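Bumblebee peptidoglycan recognition protein SA (Bombus, PDB 5XZ4) probably recognises bacterial peptidoglycan as an insect innate immune receptor, with a preference for Dap-type over Lys-type peptidoglycan. Local coordinates at residues A124-H129 with N165-W169; I29-V34 with G135-E139. Residues are numbered along the deposited sequence.

Contact 1. Residues A124-H129 with N165-W169; sequences AHALIH and NWLEW
Residues A124-H129 form helical turns in mid-helix, with I128 N to A124 O at 3.0 Å and H129 N to H125 O at 2.9 Å. Opposite them N165-W169 has no regular secondary structure: W166 is extended (phi/psi -91/134), and a type I beta turn runs from W166 to W169, closed by W169 N to W166 O at 3.1 Å. The nearest CA atoms are those of H125 and W166, 7.9 Å apart. The CA-to-CB bonds of H125 (chi1 t) and W166 (chi1 m) both point toward the other segment, and their rings stack face to face between the backbones: the imidazole and the five-membered ring of the indole lie 3.6 Å apart between centroids, planes at 2°. The six-membered end of the indole meets the helix through A124 CB to W166 CH2, 4.0 Å, and I128 CD1 to W166 CZ3, 3.8 Å. H129 NE2 donates a weak hydrogen bond to E168 OE2 (2.9 Å, 127°), whose stronger partner is K132 NZ, in a salt bridge. A water joins E168 OE1 (2.9 Å), L167 N (2.8 Å) and H125 NE2 (3.3 Å). The contact thus fastens the loop after helix 157-163 to helix 118-134, with V143 of strand 141-145 touching I128, W166 and E168.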
# COMPACT_ATOMS: atom_id res chain seq x y z
N ALA A 124 -2.19 -0.91 -8.93
CA ALA A 124 -1.38 -1.69 -8.00
C ALA A 124 -0.52 -2.75 -8.72
O ALA A 124 0.67 -2.92 -8.40
CB ALA A 124 -2.26 -2.37 -6.98
N HIS A 125 -1.11 -3.44 -9.69
CA HIS A 125 -0.33 -4.48 -10.38
C HIS A 125 0.78 -3.85 -11.22
O HIS A 125 1.89 -4.40 -11.27
CB HIS A 125 -1.25 -5.36 -11.22
CG HIS A 125 -0.70 -6.72 -11.54
ND1 HIS A 125 0.08 -7.47 -10.68
CD2 HIS A 125 -0.90 -7.47 -12.64
CE1 HIS A 125 0.34 -8.64 -11.27
NE2 HIS A 125 -0.25 -8.66 -12.45
N ALA A 126 0.50 -2.68 -11.82
CA ALA A 126 1.52 -1.95 -12.61
C ALA A 126 2.65 -1.47 -11.69
O ALA A 126 3.83 -1.51 -12.06
CB ALA A 126 0.89 -0.80 -13.39
N LEU A 127 2.29 -1.04 -10.47
CA LEU A 127 3.30 -0.67 -9.48
C LEU A 127 4.21 -1.86 -9.11
O LEU A 127 5.44 -1.71 -9.02
CB LEU A 127 2.61 -0.11 -8.21
CG LEU A 127 3.54 0.42 -7.09
CD1 LEU A 127 4.32 1.65 -7.56
CD2 LEU A 127 2.77 0.68 -5.78
N ILE A 128 3.61 -3.04 -8.90
CA ILE A 128 4.38 -4.24 -8.59
C ILE A 128 5.28 -4.58 -9.80
O ILE A 128 6.47 -4.85 -9.62
CB ILE A 128 3.45 -5.41 -8.19
CG1 ILE A 128 2.78 -5.10 -6.84
CG2 ILE A 128 4.23 -6.72 -8.10
CD1 ILE A 128 1.57 -5.94 -6.58
N HIS A 129 4.73 -4.55 -11.02
CA HIS A 129 5.55 -4.83 -12.21
C HIS A 129 6.69 -3.84 -12.38
O HIS A 129 7.79 -4.27 -12.73
CB HIS A 129 4.66 -4.89 -13.44
CG HIS A 129 3.95 -6.20 -13.56
ND1 HIS A 129 3.54 -6.71 -14.76
CD2 HIS A 129 3.63 -7.13 -12.62
CE1 HIS A 129 2.94 -7.87 -14.56
NE2 HIS A 129 3.02 -8.17 -13.28
N ASN A 165 -5.79 -13.44 -8.62
CA ASN A 165 -5.68 -13.44 -10.08
C ASN A 165 -4.26 -13.06 -10.58
O ASN A 165 -3.97 -13.16 -11.77
CB ASN A 165 -6.73 -12.51 -10.69
CG ASN A 165 -8.16 -12.96 -10.43
OD1 ASN A 165 -8.46 -14.15 -10.46
ND2 ASN A 165 -9.05 -12.01 -10.19
N TRP A 166 -3.40 -12.59 -9.67
CA TRP A 166 -2.01 -12.24 -9.98
C TRP A 166 -1.12 -13.46 -9.76
O TRP A 166 -1.22 -14.12 -8.74
CB TRP A 166 -1.55 -11.12 -9.05
CG TRP A 166 -2.26 -9.80 -9.20
CD1 TRP A 166 -2.97 -9.36 -10.30
CD2 TRP A 166 -2.27 -8.73 -8.26
NE1 TRP A 166 -3.44 -8.07 -10.07
CE2 TRP A 166 -3.00 -7.66 -8.83
CE3 TRP A 166 -1.69 -8.57 -6.99
CZ2 TRP A 166 -3.20 -6.46 -8.16
CZ3 TRP A 166 -1.90 -7.39 -6.32
CH2 TRP A 166 -2.63 -6.34 -6.91
N LEU A 167 -0.22 -13.75 -10.71
CA LEU A 167 0.70 -14.88 -10.56
C LEU A 167 1.62 -14.73 -9.37
O LEU A 167 2.09 -15.71 -8.81
CB LEU A 167 1.57 -15.11 -11.82
CG LEU A 167 0.88 -15.60 -13.10
CD1 LEU A 167 1.92 -15.80 -14.20
CD2 LEU A 167 0.11 -16.88 -12.85
N GLU A 168 1.89 -13.48 -8.98
CA GLU A 168 2.77 -13.19 -7.85
C GLU A 168 2.14 -13.53 -6.50
O GLU A 168 2.85 -13.62 -5.50
CB GLU A 168 3.23 -11.72 -7.85
CG GLU A 168 3.97 -11.30 -9.12
CD GLU A 168 3.06 -10.73 -10.20
OE1 GLU A 168 1.83 -10.90 -10.18
OE2 GLU A 168 3.58 -10.10 -11.14
N TRP A 169 0.81 -13.65 -6.47
CA TRP A 169 0.12 -14.01 -5.20
C TRP A 169 0.51 -15.42 -4.76
O TRP A 169 0.54 -16.33 -5.59
CB TRP A 169 -1.40 -13.88 -5.33
CG TRP A 169 -2.09 -14.28 -4.04
CD1 TRP A 169 -2.16 -13.54 -2.88
CD2 TRP A 169 -2.70 -15.55 -3.76
NE1 TRP A 169 -2.80 -14.27 -1.91
CE2 TRP A 169 -3.15 -15.50 -2.42
CE3 TRP A 169 -2.94 -16.70 -4.52
CZ2 TRP A 169 -3.82 -16.57 -1.80
CZ3 TRP A 169 -3.61 -17.78 -3.90
CH2 TRP A 169 -4.05 -17.70 -2.56
O HOH W 1 0.55 -11.84 -12.62

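Contact 2. Residues I29-V34 with G135-E139; sequences IPIPYV and GILRE
A short parallel beta bridge, centred on I31 and L137, joins the start of strand 31-38 to the short strand at L137 and R138 that follows helix 118-134 in this amidase-like fold of the peptidoglycan recognition proteins. I29 is extended (phi/psi -120/133) and lies at the margin, its CG1 4.4 Å from I136 CG2. A cis peptide bond leads into P30, whose CA stands 4.9 Å from that of I136. P30 CB rests 3.5 Å from the carbonyl O of G135, which leaves the helix with positive phi (96°), where a CB would jam against the preceding carbonyl oxygen. P30 CA makes a CA-H...O contact of 3.3 Å with I136 O. That same I136 carbonyl accepts the hydrogen bond from I31 N (3.0 Å, 155°); two residues farther along the partner, R138 N donates to I31 O (3.0 Å, 175°). I31 therefore bonds to the residues flanking L137, as a parallel bridge requires, with the two CA atoms 4.7 Å apart. Both side chains, each with chi1 m and chi2 t, lie on the same face, where I31 CB is 4.0 Å from L137 CD2. P32 lacks an amide hydrogen, and P32 CB lies 3.9 Å from R138 CD; the guanidinium NE of R138 is engaged by D140. Y33 points away. V34 (chi1 t), whose CA-to-CB bond runs sideways, reaches the leucine with one methyl, V34 CG2 lying 3.9 Å from L137 CD1.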
# COMPACT_ATOMS: atom_id res chain seq x y z
N ILE A 29 17.23 -3.83 -0.01
CA ILE A 29 16.70 -3.85 -1.41
C ILE A 29 17.58 -4.83 -2.21
O ILE A 29 18.80 -4.74 -2.09
CB ILE A 29 16.68 -2.43 -2.08
CG1 ILE A 29 15.31 -1.73 -1.92
CG2 ILE A 29 16.72 -2.46 -3.61
CD1 ILE A 29 14.82 -1.36 -0.54
N PRO A 30 17.01 -5.75 -3.01
CA PRO A 30 15.57 -5.84 -3.33
C PRO A 30 14.72 -6.52 -2.26
O PRO A 30 15.20 -7.35 -1.49
CB PRO A 30 15.55 -6.63 -4.65
CG PRO A 30 16.80 -7.46 -4.61
CD PRO A 30 17.82 -6.62 -3.89
N ILE A 31 13.43 -6.19 -2.30
CA ILE A 31 12.47 -6.55 -1.25
C ILE A 31 11.73 -7.86 -1.60
O ILE A 31 11.31 -8.04 -2.74
CB ILE A 31 11.46 -5.39 -1.11
CG1 ILE A 31 12.18 -4.10 -0.70
CG2 ILE A 31 10.32 -5.73 -0.14
CD1 ILE A 31 11.41 -2.85 -1.09
N PRO A 32 11.51 -8.76 -0.60
CA PRO A 32 10.92 -10.08 -0.89
C PRO A 32 9.39 -10.19 -0.89
O PRO A 32 8.85 -11.09 -1.52
CB PRO A 32 11.53 -10.98 0.19
CG PRO A 32 11.76 -10.04 1.34
CD PRO A 32 12.21 -8.76 0.70
N TYR A 33 8.71 -9.25 -0.21
CA TYR A 33 7.23 -9.31 -0.05
C TYR A 33 6.55 -8.00 -0.42
O TYR A 33 7.10 -6.92 -0.19
CB TYR A 33 6.82 -9.66 1.39
CG TYR A 33 7.21 -11.06 1.82
CD1 TYR A 33 6.36 -12.14 1.57
CD2 TYR A 33 8.41 -11.28 2.50
CE1 TYR A 33 6.73 -13.45 1.94
CE2 TYR A 33 8.78 -12.56 2.91
CZ TYR A 33 7.94 -13.64 2.63
OH TYR A 33 8.34 -14.91 3.01
N VAL A 34 5.33 -8.13 -0.94
CA VAL A 34 4.39 -7.01 -1.01
C VAL A 34 3.18 -7.45 -0.18
O VAL A 34 2.64 -8.55 -0.42
CB VAL A 34 3.99 -6.70 -2.46
CG1 VAL A 34 2.84 -5.69 -2.53
CG2 VAL A 34 5.17 -6.17 -3.25
N GLY A 135 14.09 -3.35 -10.34
CA GLY A 135 14.96 -4.11 -9.44
C GLY A 135 14.80 -3.75 -7.97
O GLY A 135 15.60 -4.18 -7.14
N ILE A 136 13.77 -2.96 -7.66
CA ILE A 136 13.44 -2.61 -6.27
C ILE A 136 12.80 -3.80 -5.54
O ILE A 136 13.04 -4.03 -4.35
CB ILE A 136 12.48 -1.39 -6.23
CG1 ILE A 136 13.10 -0.17 -6.93
CG2 ILE A 136 12.06 -1.07 -4.79
CD1 ILE A 136 12.10 0.90 -7.33
N LEU A 137 11.94 -4.54 -6.26
CA LEU A 137 11.32 -5.77 -5.75
C LEU A 137 12.05 -6.95 -6.34
O LEU A 137 12.49 -6.88 -7.48
CB LEU A 137 9.84 -5.83 -6.15
CG LEU A 137 8.95 -4.69 -5.61
CD1 LEU A 137 7.53 -4.88 -6.12
CD2 LEU A 137 8.95 -4.66 -4.08
N ARG A 138 12.17 -8.03 -5.58
CA ARG A 138 12.81 -9.27 -6.12
C ARG A 138 12.00 -9.79 -7.31
O ARG A 138 10.77 -9.61 -7.38
CB ARG A 138 12.85 -10.33 -5.03
CG ARG A 138 13.88 -10.05 -3.95
CD ARG A 138 13.95 -11.18 -2.92
NE ARG A 138 14.37 -12.44 -3.51
CZ ARG A 138 15.58 -12.99 -3.38
NH1 ARG A 138 15.82 -14.15 -3.97
NH2 ARG A 138 16.55 -12.40 -2.68
N GLU A 139 12.69 -10.44 -8.25
CA GLU A 139 12.04 -11.05 -9.42
C GLU A 139 10.98 -12.09 -9.00
O GLU A 139 9.96 -12.25 -9.68
CB GLU A 139 13.09 -11.71 -10.34
CG GLU A 139 14.16 -10.76 -10.87
CD GLU A 139 13.73 -10.00 -12.11
OE1 GLU A 139 13.30 -10.64 -13.10
OE2 GLU A 139 13.85 -8.76 -12.10

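The centres of contacts 1 and 2 are 12 Å apart, and helix 118-134 leads directly from the first segment of contact 1 into the second segment of contact 2. In chain order the segments alternate: 29-34, 124-129, 135-139, 165-169. The helix is thus held to the C-terminal loop through residues 124-129 and to strand 31-38 just beyond its end. The contacts also touch, with I128 O 3.7 Å from L137 CD1 and I128 CD1 4.3 Å from V34 CG1. V143 of edge strand 141-145 touches both I128 and V34, so I128, V34, L137 and V143 pack together where the two contacts meet, joining chain regions far apart in sequence.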